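Local coordinates for NTF2 domain-containing protein (Chaetomium thermophilum, PDB 4X2H), which is of unknown function but carries an NTF2 domain that pairs with another protein, consistent with a role in nuclear transport like that of some relatives, at residues A34-A39 / Y101-P106; R120-L125 / I154-W159; S128-F133 / V144-F149. One frame throughout, in Å; residues are numbered along the deposited sequence.

From the N terminus, helix 34-39 comes first, and interaction 1 sets it against residues 101-106, closing a long loop that holds helix 56-66 and strand 83-96, among others. Interaction 2 opens only later, joining strands 122-135 and 145-157 near the open end of their hairpin. Interaction 3 is nested inside that hairpin, where the same two strands pair nearer the connecting loop, its centre about 27 Å from that of interaction 2. Interactions 1 and 2 touch directly: Tyr36 OH reaches Pro157 O, and Trp159 NE1 reaches Phe103 O. They tie the short helix and its facing loop to the open end of the hairpin, while interaction 3 zips its far end.

Interaction 1: residues A34-A39 / Y101-P106; sequences ATYTKA and YRFAAP
This is an apolar helix-to-loop contact at one end of the domain, where helix 34-39 lies against the loop that runs from strand 83-96 to helix 107-112. Its tightest carbon-to-carbon contact joins two alanine methyls: Ala39 CB meets Ala104 CB at 3.5 Å, closer than usual, and small side chains suit so near an approach. Beside them Thr35 CG2, anti to the backbone N (its OG1 at chi1 -74°), rests 3.4 Å from Ala104 O, while Thr35 OG1 turns off to Asp160. The threonine serves the loop with its methyl and a different partner with its hydroxyl.

Tyr36 reaches farther along the loop, touching Tyr101, Phe103 and Ala104. Tyr36 CD1 lies 3.7 Å from Ala104 CB, and the ring edge faces the carbonyl of Phe103, with CE1 3.6 Å from Phe103 O, which accepts a hydrogen bond from Trp159 NE1. Tyr36 and Tyr101 approach tip to tip, Tyr36 OH coming to 3.3 Å from Tyr101 CE2; that hydroxyl is anchored on Pro157 O. Phe103 sets CZ 3.9 Å from Ala39 CB, and its ring stacks on a residue of the partner protein. What presents Phe103 and Ala104 to the helix is a type II beta turn from Arg102 to Ala105, closed by Ala105 N on Arg102 O, with Ala104 in the left-handed conformation (phi 68°) characteristic of the third position of that turn.

Interaction 2: residues R120-L125 / I154-W159; sequences RMMMAL and ILVPNW
Strands 122-125 and 154-157 form the open end of an antiparallel beta hairpin in the curved sheet of the NTF2-like fold. The pairing is tightest at Met123 and Leu155, a hydrogen-bonded pair. Met123 N donates to Leu155 O at 2.9 Å and 165°, and Leu155 N returns the bond to Met123 O at 2.8 Å; each donor lies in the plane of the carbonyl it meets, so both bonds are well directed.

Long, flexible and branched apolar side chains fill both faces. On one, Met123 bends at chi3 so that its CE comes to 4.1 Å from Leu155 CB, and the two leucines Leu125 and Leu155 cross obliquely; helix 3-20 covers Leu125, while strand 173-182 meets Met123 and Leu155. On the other, Met122 runs out anti to its backbone N, beside Val156, and its CE touches Val156 CG1 at 3.8 Å, with Ile154 CG2 on the same methionine's CG. Met122 and Ile154 also pack on the partner protein, so this face belongs to the interface between the two chains.

Toward Arg120 the ladder loosens. Pro157 stands where the next strand N-H would be needed and, as an imino acid, has none: its CD sits 3.3 Å from Met121 O, a buried carbonyl with no polar partner in the model. Beyond it no strand pairing remains, and contact is kept by van der Waals touches. The guanidinium of Arg120 is engaged by Asp100, Tyr101 O and His113 O, which leaves its aliphatic part for the indole: Arg120 CG lies in the ring plane, at the edge of Trp159, 3.8 Å from CH2.

Interaction 3: residues S128-F133 / V144-F149; sequences SGSVYF and VIKQHF
Phe133 O is held by two backbone donors: Val144 N at 2.8 Å, almost along the C=O axis, and Ile145 N by a weaker bond of 3.3 Å. Two residues facing one make a classic beta bulge, and it lies at the end of this pairing nearest the hairpin's connecting loop. Phe133 N in turn donates to Ile145 O, and beyond it the antiparallel ladder goes on with reciprocal bonds between Val131 and Gln147 and between Gly129 and Phe149.

The Phe149 ring packs directly on the backbone of Gly129. Phe149 takes the crowded position between its own N and carbonyl carbon (chi1 80°), which swings its ring across the opposing strand, one face over Gly129 N; CE1 comes to 3.5 Å from Gly129 CA. Glycine suits this place because a beta carbon here would run into Phe149 CE1, about 2.9 Å away. Val131 CG2 closes in on the same ring, 3.7 Å from Phe149 CD1. Further along, Gln147 points its OE1 at the edge of the Phe133 ring, 3.3 Å from CE1.

The face with Ser130, Tyr132, Lys146 and His148 is more polar. The extended Lys146 chain lies alongside Tyr132 and ends in a weak bond from NZ to Tyr132 OH. His148 has a water in its ring plane at each nitrogen: ND1 shares one with Ser130 OG, and the other water bridges His148 NE2, at 2.7 Å, and Ser128 OG. The His148 ring also stacks on a residue of the partner protein. Within the sheet, this pair of strands is flanked by strand 83-96 beside 128-133 and strand 173-182 beside 144-149, while Tyr16 of helix 3-20 and Tyr87 meet the Phe149 ring.

Interaction 1: residues A34-A39 / Y101-P106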
# COMPACT_ATOMS: atom_id res chain seq x y z
N ALA B 34 8.07 8.15 -22.01
CA ALA B 34 8.17 9.26 -22.96
C ALA B 34 7.24 10.41 -22.61
O ALA B 34 7.65 11.57 -22.57
CB ALA B 34 7.87 8.76 -24.37
N THR B 35 5.97 10.10 -22.37
CA THR B 35 4.97 11.12 -22.11
C THR B 35 5.18 11.81 -20.77
O THR B 35 5.10 13.03 -20.67
CB THR B 35 3.55 10.52 -22.18
OG1 THR B 35 3.22 10.27 -23.55
CG2 THR B 35 2.51 11.46 -21.59
N TYR B 36 5.44 11.04 -19.72
CA TYR B 36 5.65 11.63 -18.40
C TYR B 36 6.93 12.45 -18.38
O TYR B 36 7.01 13.46 -17.69
CB TYR B 36 5.67 10.55 -17.32
CG TYR B 36 4.29 10.09 -16.92
CD1 TYR B 36 3.30 10.99 -16.60
CD2 TYR B 36 3.99 8.74 -16.89
CE1 TYR B 36 2.03 10.57 -16.23
CE2 TYR B 36 2.72 8.30 -16.53
CZ TYR B 36 1.75 9.22 -16.20
OH TYR B 36 0.49 8.78 -15.85
N THR B 37 7.93 12.04 -19.16
CA THR B 37 9.19 12.78 -19.22
C THR B 37 8.98 14.12 -19.92
O THR B 37 9.48 15.15 -19.46
CB THR B 37 10.27 11.97 -19.96
OG1 THR B 37 10.60 10.81 -19.18
CG2 THR B 37 11.53 12.80 -20.16
N LYS B 38 8.23 14.12 -21.02
CA LYS B 38 7.92 15.36 -21.73
C LYS B 38 7.10 16.29 -20.84
O LYS B 38 7.27 17.51 -20.88
CB LYS B 38 7.17 15.06 -23.03
CG LYS B 38 6.91 16.28 -23.91
CD LYS B 38 8.17 16.70 -24.67
CE LYS B 38 7.95 17.98 -25.46
NZ LYS B 38 9.16 18.85 -25.46
N ALA B 39 6.22 15.70 -20.04
CA ALA B 39 5.34 16.46 -19.17
C ALA B 39 6.06 16.96 -17.92
O ALA B 39 5.52 17.78 -17.18
CB ALA B 39 4.14 15.61 -18.78
N TYR B 101 -7.58 10.74 -12.86
CA TYR B 101 -6.18 11.11 -13.03
C TYR B 101 -5.98 11.75 -14.40
O TYR B 101 -6.39 11.19 -15.42
CB TYR B 101 -5.29 9.88 -12.86
CG TYR B 101 -3.81 10.19 -12.90
CD1 TYR B 101 -3.13 10.54 -11.74
CD2 TYR B 101 -3.11 10.16 -14.09
CE1 TYR B 101 -1.78 10.83 -11.77
CE2 TYR B 101 -1.76 10.45 -14.13
CZ TYR B 101 -1.11 10.79 -12.96
OH TYR B 101 0.23 11.08 -13.01
N ARG B 102 -5.36 12.94 -14.42
CA ARG B 102 -5.26 13.73 -15.64
C ARG B 102 -3.85 14.17 -16.01
O ARG B 102 -3.64 14.73 -17.08
CB ARG B 102 -6.11 15.00 -15.54
CG ARG B 102 -7.53 14.79 -15.12
CD ARG B 102 -8.38 16.00 -15.44
NE ARG B 102 -9.78 15.65 -15.63
CZ ARG B 102 -10.63 16.29 -16.43
NH1 ARG B 102 -10.22 17.33 -17.14
NH2 ARG B 102 -11.88 15.88 -16.52
N PHE B 103 -2.87 13.96 -15.13
CA PHE B 103 -1.56 14.53 -15.40
C PHE B 103 -0.93 13.88 -16.63
O PHE B 103 -0.84 12.66 -16.72
CB PHE B 103 -0.61 14.41 -14.21
CG PHE B 103 0.73 15.03 -14.48
CD1 PHE B 103 0.87 16.41 -14.46
CD2 PHE B 103 1.82 14.25 -14.81
CE1 PHE B 103 2.08 17.00 -14.74
CE2 PHE B 103 3.05 14.84 -15.09
CZ PHE B 103 3.18 16.22 -15.05
N ALA B 104 -0.52 14.74 -17.56
CA ALA B 104 0.14 14.34 -18.80
C ALA B 104 -0.80 13.58 -19.74
O ALA B 104 -0.37 13.05 -20.76
CB ALA B 104 1.38 13.49 -18.50
N ALA B 105 -2.09 13.56 -19.41
CA ALA B 105 -3.06 12.77 -20.15
C ALA B 105 -3.33 13.34 -21.55
O ALA B 105 -3.53 14.55 -21.68
CB ALA B 105 -4.37 12.69 -19.38
N PRO B 106 -3.32 12.48 -22.58
CA PRO B 106 -3.83 12.93 -23.88
C PRO B 106 -5.27 13.39 -23.75
O PRO B 106 -6.05 12.74 -23.05
CB PRO B 106 -3.73 11.67 -24.76
CG PRO B 106 -2.73 10.81 -24.10
CD PRO B 106 -2.84 11.09 -22.63

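Interaction 2: residues R120-L125 / I154-W159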
# COMPACT_ATOMS: atom_id res chain seq x y z
N ARG B 120 -8.46 5.73 -16.29
CA ARG B 120 -7.61 6.81 -15.80
C ARG B 120 -7.46 6.73 -14.29
O ARG B 120 -7.83 7.66 -13.56
CB ARG B 120 -8.18 8.17 -16.22
CG ARG B 120 -8.21 8.35 -17.73
CD ARG B 120 -8.48 9.78 -18.15
NE ARG B 120 -9.83 10.22 -17.80
CZ ARG B 120 -10.14 11.06 -16.81
NH1 ARG B 120 -9.19 11.58 -16.04
NH2 ARG B 120 -11.40 11.39 -16.60
N MET B 121 -6.90 5.62 -13.84
CA MET B 121 -6.79 5.31 -12.42
C MET B 121 -5.41 5.57 -11.85
O MET B 121 -4.41 5.11 -12.39
CB MET B 121 -7.12 3.83 -12.17
CG MET B 121 -8.49 3.39 -12.63
SD MET B 121 -8.75 1.63 -12.28
CE MET B 121 -7.55 0.87 -13.37
N MET B 122 -5.37 6.32 -10.75
CA MET B 122 -4.20 6.37 -9.89
C MET B 122 -4.47 5.43 -8.73
O MET B 122 -5.46 5.58 -8.02
CB MET B 122 -3.94 7.79 -9.39
CG MET B 122 -2.81 7.91 -8.41
SD MET B 122 -2.65 9.62 -7.85
CE MET B 122 -0.97 9.97 -8.34
N MET B 123 -3.59 4.45 -8.55
CA MET B 123 -3.83 3.38 -7.59
C MET B 123 -2.80 3.32 -6.47
O MET B 123 -1.62 3.55 -6.70
CB MET B 123 -3.87 2.03 -8.30
CG MET B 123 -5.11 1.83 -9.16
SD MET B 123 -4.97 0.45 -10.30
CE MET B 123 -3.74 1.07 -11.45
N ALA B 124 -3.29 3.01 -5.28
CA ALA B 124 -2.45 2.67 -4.13
C ALA B 124 -2.45 1.16 -3.97
O ALA B 124 -3.48 0.57 -3.64
CB ALA B 124 -2.95 3.35 -2.87
N LEU B 125 -1.30 0.55 -4.21
CA LEU B 125 -1.15 -0.90 -4.17
C LEU B 125 -0.28 -1.31 -2.99
O LEU B 125 0.79 -0.75 -2.80
CB LEU B 125 -0.54 -1.41 -5.48
CG LEU B 125 -0.11 -2.88 -5.54
CD1 LEU B 125 -1.31 -3.80 -5.48
CD2 LEU B 125 0.71 -3.13 -6.79
N ILE B 154 2.44 3.53 -5.65
CA ILE B 154 1.43 4.35 -6.31
C ILE B 154 1.61 4.16 -7.82
O ILE B 154 2.67 4.43 -8.37
CB ILE B 154 1.53 5.83 -5.93
CG1 ILE B 154 1.20 5.99 -4.44
CG2 ILE B 154 0.55 6.65 -6.75
CD1 ILE B 154 1.47 7.37 -3.89
N LEU B 155 0.55 3.67 -8.46
CA LEU B 155 0.58 3.42 -9.89
C LEU B 155 -0.22 4.47 -10.64
O LEU B 155 -1.28 4.89 -10.18
CB LEU B 155 0.02 2.04 -10.20
CG LEU B 155 0.74 0.86 -9.57
CD1 LEU B 155 -0.05 -0.40 -9.83
CD2 LEU B 155 2.17 0.73 -10.10
N VAL B 156 0.29 4.90 -11.80
CA VAL B 156 -0.40 5.86 -12.65
C VAL B 156 -0.50 5.31 -14.08
O VAL B 156 0.26 4.41 -14.46
CB VAL B 156 0.32 7.24 -12.67
CG1 VAL B 156 0.25 7.89 -11.29
CG2 VAL B 156 1.76 7.10 -13.12
N PRO B 157 -1.45 5.83 -14.88
CA PRO B 157 -1.64 5.33 -16.24
C PRO B 157 -0.42 5.53 -17.14
O PRO B 157 0.22 6.58 -17.07
CB PRO B 157 -2.81 6.17 -16.76
CG PRO B 157 -3.52 6.64 -15.56
CD PRO B 157 -2.47 6.82 -14.51
N ASN B 158 -0.10 4.53 -17.95
CA ASN B 158 0.89 4.70 -19.01
C ASN B 158 0.18 5.16 -20.28
O ASN B 158 -0.40 4.35 -21.00
CB ASN B 158 1.65 3.39 -19.28
CG ASN B 158 2.78 3.57 -20.28
OD1 ASN B 158 2.87 4.59 -20.97
ND2 ASN B 158 3.64 2.56 -20.38
N TRP B 159 0.23 6.46 -20.54
CA TRP B 159 -0.50 7.04 -21.66
C TRP B 159 0.02 6.55 -23.01
O TRP B 159 -0.68 6.63 -24.02
CB TRP B 159 -0.43 8.57 -21.62
CG TRP B 159 -0.93 9.18 -20.36
CD1 TRP B 159 -0.23 10.00 -19.52
CD2 TRP B 159 -2.23 9.02 -19.77
NE1 TRP B 159 -1.02 10.37 -18.45
CE2 TRP B 159 -2.25 9.78 -18.59
CE3 TRP B 159 -3.38 8.31 -20.14
CZ2 TRP B 159 -3.38 9.85 -17.76
CZ3 TRP B 159 -4.50 8.39 -19.32
CH2 TRP B 159 -4.48 9.14 -18.15

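Interaction 3: residues S128-F133 / V144-F149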
# COMPACT_ATOMS: atom_id res chain seq x y z
N SER B 128 2.33 -7.95 0.13
CA SER B 128 3.06 -8.56 1.23
C SER B 128 3.38 -10.01 0.91
O SER B 128 2.68 -10.67 0.14
CB SER B 128 2.26 -8.46 2.53
OG SER B 128 2.12 -7.10 2.92
N GLY B 129 4.47 -10.49 1.50
CA GLY B 129 4.90 -11.85 1.26
C GLY B 129 6.19 -12.14 1.99
O GLY B 129 6.53 -11.46 2.96
N SER B 130 6.93 -13.14 1.51
CA SER B 130 8.19 -13.52 2.11
C SER B 130 9.33 -13.40 1.12
O SER B 130 9.14 -13.53 -0.09
CB SER B 130 8.11 -14.96 2.64
OG SER B 130 7.09 -15.10 3.62
N VAL B 131 10.52 -13.14 1.66
CA VAL B 131 11.76 -13.18 0.90
C VAL B 131 12.58 -14.34 1.43
O VAL B 131 12.90 -14.38 2.61
CB VAL B 131 12.59 -11.90 1.03
CG1 VAL B 131 13.64 -11.84 -0.08
CG2 VAL B 131 11.72 -10.67 1.03
N TYR B 132 12.92 -15.29 0.55
CA TYR B 132 13.73 -16.43 0.95
C TYR B 132 15.15 -16.30 0.44
O TYR B 132 15.38 -16.15 -0.76
CB TYR B 132 13.12 -17.73 0.43
CG TYR B 132 11.77 -18.03 1.04
CD1 TYR B 132 11.68 -18.75 2.23
CD2 TYR B 132 10.60 -17.60 0.44
CE1 TYR B 132 10.45 -19.02 2.80
CE2 TYR B 132 9.37 -17.87 1.01
CZ TYR B 132 9.30 -18.58 2.18
OH TYR B 132 8.08 -18.85 2.74
N PHE B 133 16.11 -16.35 1.36
CA PHE B 133 17.52 -16.33 1.01
C PHE B 133 18.13 -17.72 1.12
O PHE B 133 18.07 -18.35 2.17
CB PHE B 133 18.27 -15.36 1.92
CG PHE B 133 17.83 -13.94 1.77
CD1 PHE B 133 16.70 -13.47 2.42
CD2 PHE B 133 18.54 -13.07 0.95
CE1 PHE B 133 16.29 -12.15 2.26
CE2 PHE B 133 18.13 -11.76 0.80
CZ PHE B 133 17.00 -11.30 1.46
N VAL B 144 18.14 -20.10 4.36
CA VAL B 144 19.13 -19.62 5.32
C VAL B 144 18.53 -18.46 6.12
O VAL B 144 18.58 -18.44 7.35
CB VAL B 144 20.42 -19.17 4.62
CG1 VAL B 144 21.43 -18.64 5.63
CG2 VAL B 144 21.01 -20.32 3.82
N ILE B 145 17.97 -17.50 5.39
CA ILE B 145 17.25 -16.38 5.99
C ILE B 145 15.87 -16.27 5.35
O ILE B 145 15.72 -16.47 4.15
CB ILE B 145 17.99 -15.03 5.81
CG1 ILE B 145 19.38 -15.08 6.45
CG2 ILE B 145 17.16 -13.87 6.38
CD1 ILE B 145 19.37 -15.29 7.95
N LYS B 146 14.87 -15.97 6.17
CA LYS B 146 13.54 -15.65 5.68
C LYS B 146 13.12 -14.30 6.23
O LYS B 146 13.18 -14.07 7.44
CB LYS B 146 12.53 -16.72 6.06
CG LYS B 146 11.12 -16.47 5.53
CD LYS B 146 10.13 -17.48 6.06
CE LYS B 146 8.71 -17.15 5.62
NZ LYS B 146 7.73 -18.18 6.06
N GLN B 147 12.71 -13.41 5.34
CA GLN B 147 12.15 -12.12 5.73
C GLN B 147 10.70 -12.02 5.34
O GLN B 147 10.26 -12.66 4.39
CB GLN B 147 12.90 -10.96 5.07
CG GLN B 147 14.35 -10.80 5.45
CD GLN B 147 14.97 -9.60 4.77
OE1 GLN B 147 14.88 -9.46 3.55
NE2 GLN B 147 15.57 -8.72 5.56
N HIS B 148 9.95 -11.21 6.08
CA HIS B 148 8.65 -10.75 5.63
C HIS B 148 8.88 -9.46 4.85
O HIS B 148 9.70 -8.65 5.27
CB HIS B 148 7.72 -10.51 6.82
CG HIS B 148 6.35 -10.04 6.44
ND1 HIS B 148 5.44 -10.86 5.80
CD2 HIS B 148 5.74 -8.84 6.59
CE1 HIS B 148 4.33 -10.18 5.58
NE2 HIS B 148 4.48 -8.96 6.05
N PHE B 149 8.22 -9.28 3.71
CA PHE B 149 8.30 -8.00 3.02
C PHE B 149 6.93 -7.40 2.83
O PHE B 149 5.92 -8.11 2.76
CB PHE B 149 9.03 -8.11 1.67
CG PHE B 149 8.18 -8.63 0.54
CD1 PHE B 149 8.13 -9.98 0.25
CD2 PHE B 149 7.46 -7.76 -0.27
CE1 PHE B 149 7.37 -10.47 -0.79
CE2 PHE B 149 6.69 -8.24 -1.32
CZ PHE B 149 6.65 -9.60 -1.58
O HOH W 1 2.69 -6.97 5.61
O HOH W 2 6.40 -13.59 5.60